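Local atomic coordinates of FYVE, RhoGEF and PH domain-containing protein 5 (Homo sapiens, PDB entry 3MPX), a protein that activates the small GTPase CDC42 by exchanging its bound GDP for GTP, and mediates CDC42 activation in response to VEGF. Residues D108-R113 against Q198-L203; Q115-H120 against S202-V207. All coordinates share one frame; numbering follows the deposited sequence.

How the contacts relate
Both contacts lie in the helical DH (RhoGEF) domain and use one face of helix 192-214, with centres about 9 Å apart. Contact 1 sets the short helix 108-111 against residues 198-203 and is partly buried, with Leu111 and Gly199 retaining some exposure. Contact 2 brings in the next helix of the chain, 117-138, against residues 202-207, and all its touching residues are buried. Leu203 serves both, and Phe110 CD1 stands 3.7 Å from Phe117 CZ, joining the two as one apolar layer. Neither has a hydrogen bond across it: contact 1 packs side chains largely on backbone, contact 2 on an aromatic ring as well.

Contact 1 of 2, residues D108-R113 against Q198-L203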
loop_
_atom_site.group_PDB
_atom_site.type_symbol
_atom_site.label_atom_id
_atom_site.label_comp_id
_atom_site.label_asym_id
_atom_site.label_seq_id
_atom_site.Cartn_x
_atom_site.Cartn_y
_atom_site.Cartn_z
ATOM N N ASP A 108 7.143 -16.226 -13.798
ATOM C CA ASP A 108 8.479 -16.822 -13.609
ATOM C C ASP A 108 9.618 -15.790 -13.393
ATOM O O ASP A 108 10.680 -16.155 -12.888
ATOM C CB ASP A 108 8.827 -17.758 -14.772
ATOM C CG ASP A 108 9.034 -17.032 -16.068
ATOM O OD1 ASP A 108 8.024 -16.726 -16.745
ATOM O OD2 ASP A 108 10.196 -16.743 -16.398
ATOM N N VAL A 109 9.391 -14.526 -13.761
ATOM C CA VAL A 109 10.325 -13.431 -13.516
ATOM C C VAL A 109 10.463 -13.237 -11.988
ATOM O O VAL A 109 11.555 -12.929 -11.516
ATOM C CB VAL A 109 9.849 -12.129 -14.202
ATOM C CG1 VAL A 109 10.606 -10.895 -13.697
ATOM C CG2 VAL A 109 9.907 -12.247 -15.727
ATOM N N PHE A 110 9.373 -13.429 -11.224
ATOM C CA PHE A 110 9.428 -13.287 -9.772
ATOM C C PHE A 110 10.137 -14.492 -9.124
ATOM O O PHE A 110 11.041 -14.301 -8.314
ATOM C CB PHE A 110 8.031 -13.040 -9.180
ATOM C CG PHE A 110 7.354 -11.796 -9.708
ATOM C CD1 PHE A 110 7.486 -10.581 -9.050
ATOM C CD2 PHE A 110 6.568 -11.842 -10.860
ATOM C CE1 PHE A 110 6.849 -9.430 -9.536
ATOM C CE2 PHE A 110 5.925 -10.692 -11.337
ATOM C CZ PHE A 110 6.080 -9.493 -10.677
ATOM N N LEU A 111 9.754 -15.712 -9.522
ATOM C CA LEU A 111 10.300 -17.007 -9.086
ATOM C C LEU A 111 11.823 -17.078 -9.218
ATOM O O LEU A 111 12.511 -17.639 -8.351
ATOM C CB LEU A 111 9.720 -18.136 -9.958
ATOM C CG LEU A 111 8.233 -18.426 -9.914
ATOM C CD1 LEU A 111 7.907 -19.506 -10.907
ATOM C CD2 LEU A 111 7.779 -18.876 -8.528
ATOM N N ALA A 112 12.339 -16.550 -10.332
ATOM C CA ALA A 112 13.764 -16.542 -10.648
ATOM C C ALA A 112 14.569 -15.686 -9.640
ATOM O O ALA A 112 15.782 -15.879 -9.492
ATOM C CB ALA A 112 13.955 -16.005 -12.059
ATOM N N ARG A 113 13.865 -14.749 -8.957
ATOM C CA ARG A 113 14.404 -13.756 -8.056
ATOM C C ARG A 113 14.014 -14.000 -6.577
ATOM O O ARG A 113 13.546 -13.091 -5.894
ATOM C CB ARG A 113 13.978 -12.363 -8.551
ATOM C CG ARG A 113 14.716 -11.956 -9.813
ATOM C CD ARG A 113 13.908 -11.089 -10.755
ATOM N NE ARG A 113 14.696 -10.638 -11.914
ATOM C CZ ARG A 113 14.748 -11.270 -13.087
ATOM N NH1 ARG A 113 15.493 -10.793 -14.071
ATOM N NH2 ARG A 113 14.063 -12.390 -13.279
ATOM N N GLN A 198 0.969 -18.666 -8.763
ATOM C CA GLN A 198 0.733 -19.158 -7.411
ATOM C C GLN A 198 2.053 -19.168 -6.613
ATOM O O GLN A 198 2.080 -18.715 -5.460
ATOM C CB GLN A 198 0.130 -20.565 -7.464
ATOM C CG GLN A 198 -1.380 -20.573 -7.606
ATOM C CD GLN A 198 -1.959 -21.957 -7.780
ATOM O OE1 GLN A 198 -1.495 -22.771 -8.596
ATOM N NE2 GLN A 198 -3.065 -22.206 -7.094
ATOM N N GLY A 199 3.117 -19.657 -7.253
ATOM C CA GLY A 199 4.463 -19.728 -6.704
ATOM C C GLY A 199 5.043 -18.363 -6.414
ATOM O O GLY A 199 5.643 -18.164 -5.356
ATOM N N ALA A 200 4.850 -17.404 -7.357
ATOM C CA ALA A 200 5.257 -15.996 -7.216
ATOM C C ALA A 200 4.426 -15.336 -6.123
ATOM O O ALA A 200 4.913 -14.451 -5.417
ATOM C CB ALA A 200 5.044 -15.259 -8.525
ATOM N N LEU A 201 3.188 -15.798 -5.950
ATOM C CA LEU A 201 2.322 -15.236 -4.927
ATOM C C LEU A 201 2.722 -15.670 -3.543
ATOM O O LEU A 201 2.621 -14.876 -2.604
ATOM C CB LEU A 201 0.844 -15.540 -5.191
ATOM C CG LEU A 201 0.154 -14.495 -6.063
ATOM C CD1 LEU A 201 -1.171 -15.010 -6.611
ATOM C CD2 LEU A 201 0.005 -13.193 -5.320
ATOM N N SER A 202 3.192 -16.911 -3.413
ATOM C CA SER A 202 3.597 -17.443 -2.121
ATOM C C SER A 202 4.992 -16.908 -1.750
ATOM O O SER A 202 5.251 -16.622 -0.568
ATOM C CB SER A 202 3.527 -18.967 -2.115
ATOM O OG SER A 202 4.618 -19.521 -2.822
ATOM N N LEU A 203 5.849 -16.712 -2.778
ATOM C CA LEU A 203 7.201 -16.169 -2.657
ATOM C C LEU A 203 7.102 -14.751 -2.083
ATOM O O LEU A 203 7.845 -14.424 -1.169
ATOM C CB LEU A 203 7.909 -16.187 -4.048
ATOM C CG LEU A 203 9.385 -15.736 -4.144
ATOM C CD1 LEU A 203 10.127 -16.477 -5.242
ATOM C CD2 LEU A 203 9.496 -14.244 -4.455
#
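Leu111 and Phe110 of the short helix 108-111 rest on the flank of helix 192-214 where Gly199, Ala200 and Leu203 lie, a helix-on-helix packing within the all-helical bundle of the DH domain. Among CA atoms, those of Leu111 and Ala200 lie nearest each other, 5.5 Å apart.

Leu111 is the side chain to follow. Its CB hangs beside the facing helix, and CG stands anti to the carbonyl carbon (chi1 -64°), from where the branches diverge. CD2 does the touching: it lies over the peptide bond joining Gly199 and Ala200, 3.5 Å from both Gly199 C and Ala200 N. Gly199 has no side chain, and the methyl comes down directly on the main chain. The same leucine side chain also touches Asn196, one turn earlier on helix 192-214.

Beside it, Phe110 CB meets Ala200 CB at 3.8 Å, while its ring turns off into the bundle. There it packs edge-to-face with Tyr176 and touches Leu180, both on helix 162-184. Leu203, one turn after Gly199 on helix 192-214, has CG anti to its backbone N (chi1 -176°), and its CD1 reaches 3.9 Å from both Phe110 O and Leu111 CA.

No hydrogen bond spans the contact; its polar groups bond within their own segment or, as Asp108 does in a salt bridge with Arg96 of helix 66-98, to a neighbouring helix. The turn after helix 108-111 is tied back by Arg113, whose NH2 donates to Val109 O at 3.1 Å in the carbonyl plane, on a lone pair. On the opposing helix, Gly199 O takes two donors from the same face of its plane, Leu203 N and Ser202 OG, the hydroxyl 3.1 Å away and tilted 32° from that plane.

Contact 2 of 2, residues Q115-H120 against S202-V207; sequences QGFDHH and SLISKV
Phe117 and Val207 face each other where helix 117-138 packs on helix 192-214, inside the helical bundle of the DH domain. The ring of Phe117 is the large bump on its side. With CG anti to the carbonyl carbon (chi1 -78°), it lies across the shoulder made by Leu203 and Ile204, both on the same side of the ring plane. Leu203 approaches obliquely with CD2, 3.7 Å from Phe117 CD2, the two side chains crossing at about a right angle. Over the face of the ring sits Ile204, with CG1 at 4.4 Å from Phe117 CE1. Helices 66-98 and 162-184 add to the pocket through Ile89 and Leu173.

Val207 is the answering bump. Its forked methyls enter the dip bounded by the main chain of Phe117 and the root of His120: both stand 3.6 Å from Phe117 O, while CG2 is also 3.9 Å from Phe117 CB. The His120 ring turns from this interface to helix 66-98, where NE2 is hydrogen-bonded to His86 NE2 and the two rings meet with their planes nearly perpendicular. What His120 presents to helix 192-214 is therefore the aliphatic base of its side chain, its CB 3.6 Å from Val207 CG1.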
loop_
_atom_site.group_PDB
_atom_site.type_symbol
_atom_site.label_atom_id
_atom_site.label_comp_id
_atom_site.label_asym_id
_atom_site.label_seq_id
_atom_site.Cartn_x
_atom_site.Cartn_y
_atom_site.Cartn_z
ATOM N N GLN A 115 16.289 -14.777 -4.075
ATOM C CA GLN A 115 17.407 -14.081 -3.425
ATOM C C GLN A 115 17.206 -12.555 -3.473
ATOM O O GLN A 115 17.614 -11.853 -2.552
ATOM C CB GLN A 115 18.736 -14.477 -4.118
ATOM C CG GLN A 115 19.922 -13.516 -3.890
ATOM C CD GLN A 115 21.124 -13.799 -4.769
ATOM O OE1 GLN A 115 21.238 -13.301 -5.897
ATOM N NE2 GLN A 115 22.067 -14.581 -4.256
ATOM N N GLY A 116 16.606 -12.063 -4.552
ATOM C CA GLY A 116 16.351 -10.639 -4.730
ATOM C C GLY A 116 15.380 -10.056 -3.726
ATOM O O GLY A 116 15.683 -9.044 -3.086
ATOM N N PHE A 117 14.212 -10.705 -3.581
ATOM C CA PHE A 117 13.156 -10.323 -2.657
ATOM C C PHE A 117 13.588 -10.553 -1.195
ATOM O O PHE A 117 12.883 -10.147 -0.273
ATOM C CB PHE A 117 11.847 -11.065 -2.991
ATOM C CG PHE A 117 11.097 -10.487 -4.174
ATOM C CD1 PHE A 117 10.274 -9.380 -4.024
ATOM C CD2 PHE A 117 11.192 -11.068 -5.433
ATOM C CE1 PHE A 117 9.592 -8.839 -5.121
ATOM C CE2 PHE A 117 10.511 -10.523 -6.529
ATOM C CZ PHE A 117 9.713 -9.414 -6.361
ATOM N N ASP A 118 14.764 -11.167 -0.979
ATOM C CA ASP A 118 15.279 -11.381 0.374
ATOM C C ASP A 118 15.794 -10.076 0.936
ATOM O O ASP A 118 15.715 -9.868 2.144
ATOM C CB ASP A 118 16.337 -12.485 0.408
ATOM C CG ASP A 118 15.751 -13.886 0.390
ATOM O OD1 ASP A 118 14.704 -14.107 1.058
ATOM O OD2 ASP A 118 16.357 -14.774 -0.255
ATOM N N HIS A 119 16.261 -9.167 0.049
ATOM C CA HIS A 119 16.685 -7.808 0.391
ATOM C C HIS A 119 15.480 -7.021 0.933
ATOM O O HIS A 119 15.623 -6.299 1.919
ATOM C CB HIS A 119 17.322 -7.116 -0.821
ATOM C CG HIS A 119 18.676 -7.662 -1.166
ATOM N ND1 HIS A 119 19.764 -7.491 -0.319
ATOM C CD2 HIS A 119 19.075 -8.369 -2.246
ATOM C CE1 HIS A 119 20.777 -8.087 -0.912
ATOM N NE2 HIS A 119 20.417 -8.619 -2.078
ATOM N N HIS A 120 14.284 -7.223 0.314
ATOM C CA HIS A 120 13.000 -6.696 0.782
ATOM C C HIS A 120 12.718 -7.170 2.224
ATOM O O HIS A 120 12.442 -6.341 3.084
ATOM C CB HIS A 120 11.838 -7.098 -0.157
ATOM C CG HIS A 120 11.627 -6.110 -1.263
ATOM N ND1 HIS A 120 11.163 -4.815 -1.009
ATOM C CD2 HIS A 120 11.879 -6.227 -2.583
ATOM C CE1 HIS A 120 11.116 -4.214 -2.183
ATOM N NE2 HIS A 120 11.528 -5.022 -3.159
ATOM N N SER A 202 3.192 -16.911 -3.413
ATOM C CA SER A 202 3.597 -17.443 -2.121
ATOM C C SER A 202 4.992 -16.908 -1.750
ATOM O O SER A 202 5.251 -16.622 -0.568
ATOM C CB SER A 202 3.527 -18.967 -2.115
ATOM O OG SER A 202 4.618 -19.521 -2.822
ATOM N N LEU A 203 5.849 -16.712 -2.778
ATOM C CA LEU A 203 7.201 -16.169 -2.657
ATOM C C LEU A 203 7.102 -14.751 -2.083
ATOM O O LEU A 203 7.845 -14.424 -1.169
ATOM C CB LEU A 203 7.909 -16.187 -4.048
ATOM C CG LEU A 203 9.385 -15.736 -4.144
ATOM C CD1 LEU A 203 10.127 -16.477 -5.242
ATOM C CD2 LEU A 203 9.496 -14.244 -4.455
ATOM N N ILE A 204 6.182 -13.926 -2.601
ATOM C CA ILE A 204 5.985 -12.541 -2.152
ATOM C C ILE A 204 5.303 -12.530 -0.799
ATOM O O ILE A 204 5.604 -11.651 0.008
ATOM C CB ILE A 204 5.211 -11.697 -3.214
ATOM C CG1 ILE A 204 6.097 -11.407 -4.440
ATOM C CG2 ILE A 204 4.648 -10.381 -2.641
ATOM C CD1 ILE A 204 5.292 -11.233 -5.717
ATOM N N SER A 205 4.385 -13.495 -0.543
ATOM C CA SER A 205 3.667 -13.553 0.732
ATOM C C SER A 205 4.622 -13.888 1.846
ATOM O O SER A 205 4.435 -13.379 2.929
ATOM C CB SER A 205 2.491 -14.520 0.690
ATOM O OG SER A 205 2.890 -15.863 0.921
ATOM N N LYS A 206 5.696 -14.672 1.560
ATOM C CA LYS A 206 6.755 -15.015 2.512
ATOM C C LYS A 206 7.447 -13.710 2.940
ATOM O O LYS A 206 7.710 -13.518 4.132
ATOM C CB LYS A 206 7.772 -15.976 1.873
ATOM C CG LYS A 206 7.651 -17.449 2.305
ATOM C CD LYS A 206 7.357 -18.440 1.145
ATOM C CE LYS A 206 8.435 -18.583 0.066
ATOM N NZ LYS A 206 7.993 -19.407 -1.113
ATOM N N VAL A 207 7.637 -12.778 1.980
ATOM C CA VAL A 207 8.261 -11.470 2.213
ATOM C C VAL A 207 7.313 -10.496 2.936
ATOM O O VAL A 207 7.749 -9.873 3.897
ATOM C CB VAL A 207 8.855 -10.840 0.920
ATOM C CG1 VAL A 207 9.705 -9.616 1.248
ATOM C CG2 VAL A 207 9.682 -11.849 0.136
#